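Local coordinates for capsule biosynthesis protein capD (Bacillus anthracis, PDB 3G9K) that cleaves the poly-gamma-D-glutamate capsule and transfers it to the diaminopimelic acid side chain of peptidoglycan, releasing shorter capsule that helps the bacterium escape host defences, at residues G242-K254 against P296-M308. Residues are numbered along the deposited sequence; the frame is centred on the assembly and turned at random.
Sequences GVTLLQMLKLAEK and PNKMVSDKYISTM
The last two helical pieces of this chain of the two-chain enzyme, 296-299 and 302-306, lie against helix 242-254, with V300 and I305 both packing along it near Q247. V300 presents CG1 to V243 CG1 at 3.8 Å, while its CB meets L246 CD1 at 3.6 Å. The amide of Q247, carried on an extended chain within the buried interface, sends NE2 to M299 O (2.9 Å, N-H...O angle 168°). Its plane is 7° from that of the Y304 ring, whose CE2 NE2 approaches obliquely, and M308 CE packs against Q247 OE1. K250 passes CB by I305 CG1 at 3.8 Å, then bends twice near its end to bring NZ to D302 OD1, a 2.7 Å salt bridge on the syn side but tilted well out of the carboxylate plane. NZ also donates to N227 O and to a water that in turn donates to V300 O, tying strand 219-228 to the turn. S301 OG, accepting from Y304 N, N-caps helix 302-306, which crosses helix 242-254 at -74°. L251 also packs on I274 of helix 264-284, joining these two helices, consistent with this chain's share of the layered Ntn-hydrolase fold that gamma-glutamyltransferases form from both chains.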
ATOM      1  N   GLY A 242      -4.945   2.074 -10.572  1.00 22.12           N
ATOM      2  CA  GLY A 242      -3.876   2.696 -11.335  1.00 22.74           C
ATOM      3  C   GLY A 242      -4.377   3.499 -12.527  1.00 22.92           C
ATOM      4  O   GLY A 242      -3.799   4.524 -12.845  1.00 21.66           O
ATOM      5  N   VAL A 243      -5.439   3.040 -13.186  1.00 22.97           N
ATOM      6  CA  VAL A 243      -6.041   3.845 -14.283  1.00 23.74           C
ATOM      7  C   VAL A 243      -6.434   5.265 -13.806  1.00 23.65           C
ATOM      8  O   VAL A 243      -6.102   6.266 -14.439  1.00 23.94           O
ATOM      9  CB  VAL A 243      -7.262   3.155 -14.927  1.00 24.12           C
ATOM     10  CG1 VAL A 243      -7.995   4.146 -15.853  1.00 23.36           C
ATOM     11  CG2 VAL A 243      -6.847   1.874 -15.689  1.00 27.09           C
ATOM     12  N   THR A 244      -7.103   5.342 -12.668  1.00 23.64           N
ATOM     13  CA  THR A 244      -7.533   6.618 -12.104  1.00 23.53           C
ATOM     14  C   THR A 244      -6.343   7.514 -11.793  1.00 22.56           C
ATOM     15  O   THR A 244      -6.374   8.688 -12.074  1.00 23.13           O
ATOM     16  CB  THR A 244      -8.378   6.397 -10.846  1.00 22.99           C
ATOM     17  OG1 THR A 244      -9.499   5.572 -11.169  1.00 26.90           O
ATOM     18  CG2 THR A 244      -8.884   7.719 -10.266  1.00 24.76           C
ATOM     19  N   LEU A 245      -5.294   6.949 -11.204  1.00 22.54           N
ATOM     20  CA  LEU A 245      -4.110   7.736 -10.855  1.00 23.02           C
ATOM     21  C   LEU A 245      -3.441   8.295 -12.095  1.00 23.15           C
ATOM     22  O   LEU A 245      -3.119   9.483 -12.146  1.00 21.87           O
ATOM     23  CB  LEU A 245      -3.116   6.866 -10.071  1.00 22.95           C
ATOM     24  CG  LEU A 245      -1.701   7.407  -9.901  1.00 23.22           C
ATOM     25  CD1 LEU A 245      -1.664   8.826  -9.316  1.00 25.48           C
ATOM     26  CD2 LEU A 245      -0.921   6.404  -9.023  1.00 24.00           C
ATOM     27  N   LEU A 246      -3.275   7.455 -13.117  1.00 24.25           N
ATOM     28  CA  LEU A 246      -2.612   7.880 -14.352  1.00 24.83           C
ATOM     29  C   LEU A 246      -3.424   8.906 -15.189  1.00 24.94           C
ATOM     30  O   LEU A 246      -2.864   9.825 -15.773  1.00 24.63           O
ATOM     31  CB  LEU A 246      -2.319   6.657 -15.230  1.00 25.56           C
ATOM     32  CG  LEU A 246      -0.968   6.574 -15.935  1.00 28.31           C
ATOM     33  CD1 LEU A 246      -0.995   5.500 -17.023  1.00 25.86           C
ATOM     34  CD2 LEU A 246      -0.416   7.887 -16.412  1.00 26.45           C
ATOM     35  N   GLN A 247      -4.727   8.700 -15.277  1.00 24.82           N
ATOM     36  CA  GLN A 247      -5.629   9.717 -15.801  1.00 25.08           C
ATOM     37  C   GLN A 247      -5.451  11.088 -15.124  1.00 25.23           C
ATOM     38  O   GLN A 247      -5.343  12.121 -15.809  1.00 26.16           O
ATOM     39  CB  GLN A 247      -7.085   9.269 -15.627  1.00 24.82           C
ATOM     40  CG  GLN A 247      -7.492   8.135 -16.535  1.00 26.18           C
ATOM     41  CD  GLN A 247      -8.892   7.619 -16.243  1.00 26.62           C
ATOM     42  OE1 GLN A 247      -9.452   7.866 -15.165  1.00 26.43           O
ATOM     43  NE2 GLN A 247      -9.484   6.904 -17.226  1.00 29.68           N
HETATM   44  N   MSE A 248      -5.436  11.081 -13.818  1.00 30.17           N
HETATM   45  CA  MSE A 248      -5.242  12.302 -13.038  1.00 30.15           C
HETATM   46  C   MSE A 248      -3.876  12.952 -13.276  1.00 30.41           C
HETATM   47  O   MSE A 248      -3.786  14.175 -13.397  1.00 30.32           O
HETATM   48  CB  MSE A 248      -5.456  12.040 -11.551  1.00 29.38           C
HETATM   49  CG  MSE A 248      -6.907  11.854 -11.150  1.00 28.37           C
HETATM   50 SE   MSE A 248      -7.198  11.566  -9.276  0.50 22.78          SE
HETATM   51  CE  MSE A 248      -6.372  13.148  -8.552  1.00 28.00           C
ATOM     52  N   LEU A 249      -2.821  12.136 -13.306  1.00 23.60           N
ATOM     53  CA  LEU A 249      -1.491  12.639 -13.630  1.00 24.64           C
ATOM     54  C   LEU A 249      -1.491  13.278 -15.023  1.00 25.62           C
ATOM     55  O   LEU A 249      -0.951  14.361 -15.195  1.00 25.49           O
ATOM     56  CB  LEU A 249      -0.444  11.526 -13.574  1.00 24.50           C
ATOM     57  CG  LEU A 249      -0.104  10.937 -12.186  1.00 23.97           C
ATOM     58  CD1 LEU A 249       0.744   9.684 -12.361  1.00 23.29           C
ATOM     59  CD2 LEU A 249       0.621  11.963 -11.258  1.00 22.44           C
ATOM     60  N   LYS A 250      -2.078  12.578 -15.999  1.00 26.19           N
ATOM     61  CA  LYS A 250      -2.105  13.055 -17.384  1.00 27.10           C
ATOM     62  C   LYS A 250      -2.981  14.309 -17.536  1.00 27.69           C
ATOM     63  O   LYS A 250      -2.567  15.273 -18.192  1.00 27.41           O
ATOM     64  CB  LYS A 250      -2.527  11.944 -18.326  1.00 27.89           C
ATOM     65  CG  LYS A 250      -1.494  10.846 -18.471  1.00 26.86           C
ATOM     66  CD  LYS A 250      -1.942   9.808 -19.474  1.00 27.81           C
ATOM     67  CE  LYS A 250      -1.765  10.319 -20.914  1.00 28.66           C
ATOM     68  NZ  LYS A 250      -0.352  10.307 -21.394  1.00 29.20           N
ATOM     69  N   LEU A 251      -4.157  14.305 -16.916  1.00 27.84           N
ATOM     70  CA  LEU A 251      -4.971  15.518 -16.773  1.00 28.32           C
ATOM     71  C   LEU A 251      -4.216  16.713 -16.152  1.00 28.49           C
ATOM     72  O   LEU A 251      -4.341  17.840 -16.636  1.00 27.87           O
ATOM     73  CB  LEU A 251      -6.244  15.210 -15.974  1.00 28.85           C
ATOM     74  CG  LEU A 251      -7.357  14.462 -16.747  1.00 29.62           C
ATOM     75  CD1 LEU A 251      -8.418  13.839 -15.820  1.00 30.09           C
ATOM     76  CD2 LEU A 251      -8.007  15.441 -17.752  1.00 31.91           C
ATOM     77  N   ALA A 252      -3.443  16.487 -15.075  1.00 28.16           N
ATOM     78  CA  ALA A 252      -2.691  17.566 -14.428  1.00 28.75           C
ATOM     79  C   ALA A 252      -1.562  18.095 -15.317  1.00 29.17           C
ATOM     80  O   ALA A 252      -1.300  19.297 -15.347  1.00 29.28           O
ATOM     81  CB  ALA A 252      -2.153  17.099 -13.058  1.00 27.52           C
ATOM     82  N   GLU A 253      -0.895  17.194 -16.041  1.00 30.31           N
ATOM     83  CA  GLU A 253       0.088  17.578 -17.050  1.00 31.36           C
ATOM     84  C   GLU A 253      -0.534  18.488 -18.132  1.00 32.02           C
ATOM     85  O   GLU A 253      -0.014  19.569 -18.424  1.00 32.38           O
ATOM     86  CB  GLU A 253       0.673  16.337 -17.721  1.00 31.06           C
ATOM     87  CG  GLU A 253       1.582  16.643 -18.905  1.00 31.22           C
ATOM     88  CD  GLU A 253       2.384  15.459 -19.380  1.00 32.67           C
ATOM     89  OE1 GLU A 253       1.995  14.288 -19.092  1.00 34.25           O
ATOM     90  OE2 GLU A 253       3.400  15.712 -20.067  1.00 31.78           O
ATOM     91  N   LYS A 254      -1.636  18.027 -18.719  1.00 33.47           N
ATOM     92  CA  LYS A 254      -2.263  18.708 -19.874  1.00 34.29           C
ATOM     93  C   LYS A 254      -2.845  20.053 -19.488  1.00 35.75           C
ATOM     94  O   LYS A 254      -2.760  21.023 -20.231  1.00 36.98           O
ATOM     95  CB  LYS A 254      -3.394  17.853 -20.438  1.00 34.41           C
ATOM     96  CG  LYS A 254      -3.897  18.361 -21.763  1.00 34.00           C
ATOM     97  CD  LYS A 254      -4.899  17.441 -22.408  1.00 35.43           C
ATOM     98  CE  LYS A 254      -5.331  18.008 -23.781  1.00 36.20           C
ATOM     99  NZ  LYS A 254      -6.735  17.651 -24.061  1.00 37.65           N
ATOM    100  N   PRO A 296      -7.605  -1.377 -20.141  1.00 41.07           N
ATOM    101  CA  PRO A 296      -7.141  -0.294 -19.265  1.00 39.78           C
ATOM    102  C   PRO A 296      -6.079   0.597 -19.929  1.00 38.12           C
ATOM    103  O   PRO A 296      -6.006   1.775 -19.624  1.00 35.90           O
ATOM    104  CB  PRO A 296      -6.572  -1.022 -18.037  1.00 39.77           C
ATOM    105  CG  PRO A 296      -6.609  -2.468 -18.332  1.00 40.03           C
ATOM    106  CD  PRO A 296      -7.180  -2.712 -19.674  1.00 41.09           C
ATOM    107  N   ASN A 297      -5.273   0.046 -20.828  1.00 37.37           N
ATOM    108  CA  ASN A 297      -4.283   0.856 -21.541  1.00 37.61           C
ATOM    109  C   ASN A 297      -4.922   1.936 -22.407  1.00 37.47           C
ATOM    110  O   ASN A 297      -4.369   3.029 -22.586  1.00 37.05           O
ATOM    111  CB  ASN A 297      -3.401  -0.021 -22.416  1.00 36.93           C
ATOM    112  CG  ASN A 297      -2.411  -0.837 -21.627  1.00 36.60           C
ATOM    113  OD1 ASN A 297      -2.324  -0.743 -20.403  1.00 33.40           O
ATOM    114  ND2 ASN A 297      -1.637  -1.652 -22.339  1.00 35.25           N
ATOM    115  N   LYS A 298      -6.093   1.616 -22.942  1.00 37.72           N
ATOM    116  CA  LYS A 298      -6.852   2.546 -23.744  1.00 38.36           C
ATOM    117  C   LYS A 298      -7.503   3.604 -22.843  1.00 37.94           C
ATOM    118  O   LYS A 298      -7.686   4.744 -23.253  1.00 38.62           O
ATOM    119  CB  LYS A 298      -7.873   1.783 -24.601  1.00 38.75           C
ATOM    120  CG  LYS A 298      -7.201   0.770 -25.559  1.00 39.50           C
ATOM    121  CD  LYS A 298      -8.202  -0.081 -26.378  1.00 40.57           C
ATOM    122  CE  LYS A 298      -7.481  -1.202 -27.161  1.00 42.88           C
ATOM    123  NZ  LYS A 298      -7.696  -1.122 -28.654  1.00 45.61           N
HETATM  124  N   MSE A 299      -7.778   3.255 -21.624  1.00 41.80           N
HETATM  125  CA  MSE A 299      -8.366   4.205 -20.677  1.00 41.33           C
HETATM  126  C   MSE A 299      -7.362   5.244 -20.142  1.00 40.89           C
HETATM  127  O   MSE A 299      -7.754   6.219 -19.500  1.00 40.49           O
HETATM  128  CB  MSE A 299      -9.018   3.460 -19.516  1.00 41.23           C
HETATM  129  CG  MSE A 299     -10.244   2.651 -19.891  1.00 42.06           C
HETATM  130 SE   MSE A 299     -11.069   1.892 -18.298  0.50 42.37          SE
HETATM  131  CE  MSE A 299     -12.020   3.462 -17.664  1.00 43.16           C
ATOM    132  N   VAL A 300      -6.073   5.050 -20.365  1.00 35.37           N
ATOM    133  CA  VAL A 300      -5.010   5.992 -19.930  1.00 35.47           C
ATOM    134  C   VAL A 300      -4.255   6.614 -21.129  1.00 35.77           C
ATOM    135  O   VAL A 300      -3.211   7.285 -20.967  1.00 35.08           O
ATOM    136  CB  VAL A 300      -4.018   5.270 -18.988  1.00 35.09           C
ATOM    137  CG1 VAL A 300      -4.741   4.788 -17.735  1.00 34.01           C
ATOM    138  CG2 VAL A 300      -3.375   4.099 -19.710  1.00 34.47           C
ATOM    139  N   SER A 301      -4.786   6.378 -22.333  1.00 35.91           N
ATOM    140  CA  SER A 301      -4.201   6.881 -23.573  1.00 36.73           C
ATOM    141  C   SER A 301      -4.438   8.381 -23.724  1.00 36.95           C
ATOM    142  O   SER A 301      -5.450   8.907 -23.255  1.00 36.13           O
ATOM    143  CB  SER A 301      -4.830   6.148 -24.783  1.00 36.75           C
ATOM    144  OG  SER A 301      -6.203   6.493 -24.928  1.00 36.46           O
ATOM    145  N   ASP A 302      -3.521   9.064 -24.404  1.00 38.17           N
ATOM    146  CA  ASP A 302      -3.694  10.499 -24.683  1.00 39.09           C
ATOM    147  C   ASP A 302      -5.075  10.816 -25.265  1.00 39.41           C
ATOM    148  O   ASP A 302      -5.690  11.827 -24.910  1.00 38.46           O
ATOM    149  CB  ASP A 302      -2.614  11.022 -25.636  1.00 39.72           C
ATOM    150  CG  ASP A 302      -1.244  11.102 -24.993  1.00 42.13           C
ATOM    151  OD1 ASP A 302      -1.171  11.387 -23.780  1.00 46.87           O
ATOM    152  OD2 ASP A 302      -0.232  10.895 -25.708  1.00 45.51           O
ATOM    153  N   LYS A 303      -5.569   9.939 -26.136  1.00 40.11           N
ATOM    154  CA  LYS A 303      -6.853  10.181 -26.805  1.00 40.74           C
ATOM    155  C   LYS A 303      -8.038   9.994 -25.865  1.00 40.73           C
ATOM    156  O   LYS A 303      -9.027  10.725 -25.946  1.00 40.40           O
ATOM    157  CB  LYS A 303      -6.998   9.301 -28.058  1.00 41.30           C
ATOM    158  CG  LYS A 303      -6.393   9.938 -29.346  1.00 42.78           C
ATOM    159  CD  LYS A 303      -7.194   9.543 -30.590  1.00 42.64           C
ATOM    160  CE  LYS A 303      -6.511   9.946 -31.908  1.00 43.86           C
ATOM    161  NZ  LYS A 303      -7.447   9.841 -33.081  1.00 45.19           N
ATOM    162  N   TYR A 304      -7.944   9.032 -24.953  1.00 40.72           N
ATOM    163  CA  TYR A 304      -8.991   8.876 -23.951  1.00 41.27           C
ATOM    164  C   TYR A 304      -9.010  10.081 -23.007  1.00 41.33           C
ATOM    165  O   TYR A 304     -10.080  10.616 -22.722  1.00 40.76           O
ATOM    166  CB  TYR A 304      -8.815   7.584 -23.150  1.00 41.07           C
ATOM    167  CG  TYR A 304     -10.008   7.258 -22.281  1.00 40.37           C
ATOM    168  CD1 TYR A 304     -11.002   6.406 -22.735  1.00 39.41           C
ATOM    169  CD2 TYR A 304     -10.156   7.826 -21.024  1.00 39.00           C
ATOM    170  CE1 TYR A 304     -12.097   6.108 -21.958  1.00 40.43           C
ATOM    171  CE2 TYR A 304     -11.248   7.545 -20.241  1.00 39.86           C
ATOM    172  CZ  TYR A 304     -12.222   6.683 -20.708  1.00 40.88           C
ATOM    173  OH  TYR A 304     -13.319   6.383 -19.922  1.00 41.48           O
ATOM    174  N   ILE A 305      -7.831  10.486 -22.524  1.00 42.08           N
ATOM    175  CA  ILE A 305      -7.700  11.671 -21.657  1.00 42.95           C
ATOM    176  C   ILE A 305      -8.250  12.930 -22.370  1.00 43.89           C
ATOM    177  O   ILE A 305      -8.907  13.767 -21.739  1.00 43.82           O
ATOM    178  CB  ILE A 305      -6.229  11.900 -21.161  1.00 43.00           C
ATOM    179  CG1 ILE A 305      -5.942  11.091 -19.877  1.00 43.54           C
ATOM    180  CG2 ILE A 305      -5.975  13.364 -20.825  1.00 41.84           C
ATOM    181  CD1 ILE A 305      -6.067   9.603 -20.033  1.00 43.96           C
ATOM    182  N   SER A 306      -7.977  13.042 -23.676  1.00 45.34           N
ATOM    183  CA  SER A 306      -8.548  14.100 -24.548  1.00 45.86           C
ATOM    184  C   SER A 306     -10.049  14.254 -24.401  1.00 46.34           C
ATOM    185  O   SER A 306     -10.564  15.376 -24.330  1.00 47.14           O
ATOM    186  CB  SER A 306      -8.289  13.795 -26.027  1.00 45.73           C
ATOM    187  OG  SER A 306      -6.994  14.185 -26.416  1.00 47.82           O
ATOM    188  N   THR A 307     -10.755  13.142 -24.360  1.00 46.89           N
ATOM    189  CA  THR A 307     -12.214  13.145 -24.295  1.00 46.89           C
ATOM    190  C   THR A 307     -12.818  13.180 -22.904  1.00 47.08           C
ATOM    191  O   THR A 307     -14.006  13.086 -22.749  1.00 47.96           O
ATOM    192  CB  THR A 307     -12.783  11.939 -25.041  1.00 47.15           C
ATOM    193  OG1 THR A 307     -12.302  10.743 -24.454  1.00 47.33           O
ATOM    194  CG2 THR A 307     -12.310  11.950 -26.432  1.00 47.04           C
HETATM  195  N   MSE A 308     -12.069  13.271 -21.888  1.00 47.95           N
HETATM  196  CA  MSE A 308     -12.547  13.205 -20.505  1.00 47.45           C
HETATM  197  C   MSE A 308     -13.157  14.523 -20.036  1.00 48.35           C
HETATM  198  O   MSE A 308     -12.539  15.584 -20.156  1.00 48.59           O
HETATM  199  CB  MSE A 308     -11.418  12.780 -19.562  1.00 46.62           C
HETATM  200  CG  MSE A 308     -10.899  11.379 -19.820  1.00 42.37           C
HETATM  201 SE   MSE A 308      -9.749  10.744 -18.379  0.50 29.73          SE
HETATM  202  CE  MSE A 308     -11.113  10.505 -17.044  1.00 33.77           C
TER
HETATM  203  O   HOH W   1      -0.658   7.319 -21.499  1.00 37.90           O